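Local coordinates for citrate lyase subunit beta-like protein (Mycobacterium tuberculosis H37Rv, PDB 6CHU) that is a magnesium-dependent, trimeric lyase of the HpcH/HpaI aldolase family, linked to itaconate dissimilation and leucine catabolism, at residues A111-A122 / P136-L147. Sequence-based numbering, arbitrary orientation.
Sequences APRDVIALVETA and PTVGMMWGAEDL. With MG (magnesium ion), chain B; EDO (1,2-ethanediol), chain G.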
loop_
_atom_site.group_PDB
_atom_site.type_symbol
_atom_site.label_atom_id
_atom_site.label_comp_id
_atom_site.label_asym_id
_atom_site.label_seq_id
_atom_site.Cartn_x
_atom_site.Cartn_y
_atom_site.Cartn_z
ATOM N N ALA A 111 28.353 5.785 0.727
ATOM C CA ALA A 111 29.325 4.879 1.320
ATOM C C ALA A 111 30.673 5.587 1.418
ATOM O O ALA A 111 31.028 6.366 0.521
ATOM C CB ALA A 111 29.462 3.603 0.482
ATOM N N PRO A 112 31.464 5.337 2.476
ATOM C CA PRO A 112 31.294 4.325 3.529
ATOM C C PRO A 112 30.483 4.797 4.740
ATOM O O PRO A 112 30.577 4.174 5.795
ATOM C CB PRO A 112 32.740 4.036 3.948
ATOM C CG PRO A 112 33.422 5.368 3.787
ATOM C CD PRO A 112 32.727 6.081 2.633
ATOM N N ARG A 113 29.704 5.866 4.597
ATOM C CA ARG A 113 28.877 6.341 5.702
ATOM C C ARG A 113 27.667 5.431 5.907
ATOM O O ARG A 113 27.212 4.749 4.985
ATOM C CB ARG A 113 28.411 7.777 5.439
ATOM C CG ARG A 113 29.563 8.759 5.249
ATOM C CD ARG A 113 29.101 10.062 4.576
ATOM N NE ARG A 113 30.244 10.842 4.103
ATOM C CZ ARG A 113 30.757 10.740 2.878
ATOM N NH1 ARG A 113 30.223 9.901 1.995
ATOM N NH2 ARG A 113 31.795 11.484 2.527
ATOM N N ASP A 114 27.164 5.400 7.145
ATOM C CA ASP A 114 25.855 4.818 7.421
ATOM C C ASP A 114 24.779 5.829 7.050
ATOM O O ASP A 114 24.951 7.033 7.259
ATOM C CB ASP A 114 25.723 4.430 8.900
ATOM C CG ASP A 114 26.507 3.162 9.262
ATOM O OD1 ASP A 114 27.057 2.483 8.361
ATOM O OD2 ASP A 114 26.569 2.844 10.467
ATOM N N VAL A 115 23.664 5.345 6.495
ATOM C CA VAL A 115 22.652 6.224 5.913
ATOM C C VAL A 115 21.280 5.923 6.495
ATOM O O VAL A 115 20.838 4.769 6.494
ATOM C CB VAL A 115 22.613 6.100 4.378
ATOM C CG1 VAL A 115 21.542 7.035 3.788
ATOM C CG2 VAL A 115 23.990 6.415 3.793
ATOM N N ILE A 116 20.601 6.965 6.968
ATOM C CA ILE A 116 19.166 6.915 7.230
ATOM C C ILE A 116 18.491 7.585 6.045
ATOM O O ILE A 116 18.651 8.789 5.828
ATOM C CB ILE A 116 18.812 7.603 8.555
ATOM C CG1 ILE A 116 19.558 6.896 9.689
ATOM C CG2 ILE A 116 17.288 7.576 8.794
ATOM C CD1 ILE A 116 19.449 7.557 11.037
ATOM N N ALA A 117 17.754 6.807 5.257
ATOM C CA ALA A 117 17.094 7.324 4.066
ATOM C C ALA A 117 15.740 7.900 4.462
ATOM O O ALA A 117 14.908 7.201 5.057
ATOM C CB ALA A 117 16.928 6.220 3.022
ATOM N N LEU A 118 15.536 9.174 4.152
ATOM C CA LEU A 118 14.283 9.868 4.441
ATOM C C LEU A 118 13.500 9.909 3.133
ATOM O O LEU A 118 13.820 10.677 2.218
ATOM C CB LEU A 118 14.555 11.257 5.013
ATOM C CG LEU A 118 13.395 12.255 5.059
ATOM C CD1 LEU A 118 12.202 11.683 5.821
ATOM C CD2 LEU A 118 13.872 13.569 5.717
ATOM N N VAL A 119 12.492 9.050 3.039
ATOM C CA VAL A 119 11.626 8.967 1.868
ATOM C C VAL A 119 10.492 9.977 2.029
ATOM O O VAL A 119 9.723 9.919 2.996
ATOM C CB VAL A 119 11.081 7.542 1.689
ATOM C CG1 VAL A 119 9.994 7.502 0.605
ATOM C CG2 VAL A 119 12.226 6.580 1.329
ATOM N N GLU A 120 10.395 10.910 1.078
ATOM C CA GLU A 120 9.409 11.983 1.138
ATOM C C GLU A 120 9.026 12.437 -0.266
ATOM O O GLU A 120 8.662 13.600 -0.468
ATOM C CB GLU A 120 9.940 13.166 1.988
ATOM C CG GLU A 120 11.362 13.602 1.634
ATOM C CD GLU A 120 11.963 14.576 2.628
ATOM O OE1 GLU A 120 11.198 15.157 3.444
ATOM O OE2 GLU A 120 13.210 14.753 2.588
ATOM N N THR A 121 9.123 11.535 -1.247
ATOM C CA THR A 121 8.667 11.771 -2.608
ATOM C C THR A 121 8.071 10.475 -3.131
ATOM O O THR A 121 8.321 9.394 -2.588
ATOM C CB THR A 121 9.798 12.203 -3.557
ATOM O OG1 THR A 121 10.705 11.104 -3.744
ATOM C CG2 THR A 121 10.564 13.405 -3.004
ATOM N N ALA A 122 7.273 10.599 -4.198
ATOM C CA ALA A 122 6.655 9.425 -4.806
ATOM C C ALA A 122 7.699 8.438 -5.308
ATOM O O ALA A 122 7.541 7.225 -5.138
ATOM C CB ALA A 122 5.733 9.848 -5.947
ATOM N N PRO A 136 24.573 0.611 2.556
ATOM C CA PRO A 136 24.788 1.623 3.608
ATOM C C PRO A 136 23.589 1.880 4.505
ATOM O O PRO A 136 23.762 2.518 5.551
ATOM C CB PRO A 136 25.152 2.888 2.815
ATOM C CG PRO A 136 25.656 2.363 1.497
ATOM C CD PRO A 136 24.720 1.223 1.222
ATOM N N THR A 137 22.387 1.440 4.132
ATOM C CA THR A 137 21.190 1.860 4.852
ATOM C C THR A 137 21.156 1.234 6.240
ATOM O O THR A 137 21.339 0.021 6.393
ATOM C CB THR A 137 19.933 1.477 4.072
ATOM O OG1 THR A 137 19.939 2.133 2.795
ATOM C CG2 THR A 137 18.659 1.877 4.843
ATOM N N VAL A 138 20.946 2.068 7.258
ATOM C CA VAL A 138 20.700 1.580 8.610
ATOM C C VAL A 138 19.321 1.962 9.125
ATOM O O VAL A 138 18.903 1.434 10.168
ATOM C CB VAL A 138 21.788 2.054 9.603
ATOM C CG1 VAL A 138 23.164 1.525 9.181
ATOM C CG2 VAL A 138 21.798 3.586 9.738
ATOM N N GLY A 139 18.596 2.828 8.430
ATOM C CA GLY A 139 17.255 3.204 8.845
ATOM C C GLY A 139 16.479 3.814 7.703
ATOM O O GLY A 139 17.055 4.315 6.729
ATOM N N MET A 140 15.148 3.768 7.834
ATOM C CA MET A 140 14.230 4.418 6.910
ATOM C C MET A 140 13.339 5.358 7.702
ATOM O O MET A 140 12.802 4.969 8.747
ATOM C CB MET A 140 13.348 3.415 6.163
ATOM C CG MET A 140 14.089 2.315 5.394
ATOM S SD MET A 140 14.812 2.981 3.880
ATOM C CE MET A 140 13.340 3.255 2.894
ATOM N N MET A 141 13.185 6.573 7.199
ATOM C CA MET A 141 12.248 7.556 7.719
ATOM C C MET A 141 11.317 7.965 6.587
ATOM O O MET A 141 11.628 7.782 5.405
ATOM C CB MET A 141 13.000 8.779 8.280
ATOM C CG MET A 141 12.143 9.771 9.042
ATOM S SD MET A 141 13.191 11.141 9.566
ATOM C CE MET A 141 11.916 12.302 10.057
ATOM N N TRP A 142 10.171 8.544 6.936
ATOM C CA TRP A 142 9.326 9.131 5.914
ATOM C C TRP A 142 8.967 10.554 6.315
ATOM O O TRP A 142 9.087 10.947 7.480
ATOM C CB TRP A 142 8.070 8.281 5.649
ATOM C CG TRP A 142 7.043 8.341 6.737
ATOM C CD1 TRP A 142 7.127 7.797 7.984
ATOM C CD2 TRP A 142 5.771 8.980 6.656
ATOM N NE1 TRP A 142 5.975 8.062 8.698
ATOM C CE2 TRP A 142 5.127 8.791 7.904
ATOM C CE3 TRP A 142 5.108 9.690 5.649
ATOM C CZ2 TRP A 142 3.859 9.297 8.176
ATOM C CZ3 TRP A 142 3.836 10.188 5.914
ATOM C CH2 TRP A 142 3.223 9.986 7.171
ATOM N N GLY A 143 8.589 11.351 5.315
ATOM C CA GLY A 143 8.250 12.744 5.564
ATOM C C GLY A 143 6.977 13.160 4.856
ATOM O O GLY A 143 6.935 13.191 3.622
ATOM N N ALA A 144 5.940 13.503 5.617
ATOM C CA ALA A 144 4.628 13.695 5.007
ATOM C C ALA A 144 4.546 15.013 4.236
ATOM O O ALA A 144 3.905 15.079 3.180
ATOM C CB ALA A 144 3.540 13.630 6.084
ATOM N N GLU A 145 5.166 16.080 4.745
ATOM C CA GLU A 145 4.947 17.384 4.120
ATOM C C GLU A 145 5.644 17.491 2.768
ATOM O O GLU A 145 5.051 17.998 1.807
ATOM C CB GLU A 145 5.386 18.503 5.057
ATOM C CG GLU A 145 4.437 18.666 6.226
ATOM C CD GLU A 145 4.623 17.594 7.288
ATOM O OE1 GLU A 145 5.699 16.945 7.306
ATOM O OE2 GLU A 145 3.691 17.404 8.104
ATOM N N ASP A 146 6.906 17.049 2.675
ATOM C CA ASP A 146 7.577 17.034 1.371
ATOM C C ASP A 146 6.923 16.034 0.422
ATOM O O ASP A 146 6.885 16.269 -0.796
ATOM C CB ASP A 146 9.075 16.719 1.520
ATOM C CG ASP A 146 9.941 17.976 1.646
ATOM O OD1 ASP A 146 9.705 18.948 0.894
ATOM O OD2 ASP A 146 10.875 17.987 2.492
ATOM N N LEU A 147 6.393 14.926 0.949
ATOM C CA LEU A 147 5.661 13.994 0.094
ATOM C C LEU A 147 4.505 14.708 -0.597
ATOM O O LEU A 147 4.393 14.693 -1.828
ATOM C CB LEU A 147 5.161 12.804 0.914
ATOM C CG LEU A 147 4.242 11.843 0.154
ATOM C CD1 LEU A 147 5.014 11.122 -0.931
ATOM C CD2 LEU A 147 3.561 10.857 1.106
HETATM MG MG MG B . 11.320 17.092 4.283
HETATM C C1 EDO G . 33.680 11.798 8.022
HETATM O O1 EDO G . 33.469 11.740 9.440
HETATM C C2 EDO G . 32.330 11.871 7.323
HETATM O O2 EDO G . 32.511 11.633 5.924
HETATM O O HOH W 1 13.342 17.132 3.762
HETATM O O HOH W 2 9.212 16.889 4.808
HETATM O O HOH W 3 11.452 19.095 4.966
#
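E120 and D146 share one magnesium ion. E120 OE1 binds it at 2.1 Å. D146 OD2, the second ligand, lies 3.0 Å from E120 OE1; the metal probably offsets their repulsion. Both acids approach the ion in a similar direction, their carboxylate planes 85° apart. E120 CG is folded over its own backbone (chi1 48°), then the chain extends to the ion. Three waters and one atom from elsewhere complete six ligands. One water lies 2.7 Å from E120 OE2, within hydrogen-bonding distance; another accepts from D146 N. K100 supports both acids: backbone N to E120 OE2, NZ to D146 OD2.

Leading up to this site, strands 114-119 and 137-142 pair in parallel. Six backbone hydrogen bonds join them, the first V115 N to P136 O, the last G143 N to V119 O. A beta bulge at V138 shifts the register by one. L118 CD1 lies 3.7 Å from M141 CG on the face shared with I116. On the other face, against helices 128-133 and 165-180, M140 bends at chi2 and chi3, placing CE 3.8 Å from V119 CG2. These are neighbouring TIM-barrel strands, with the metal site at their C-terminal ends, where this fold carries its active site.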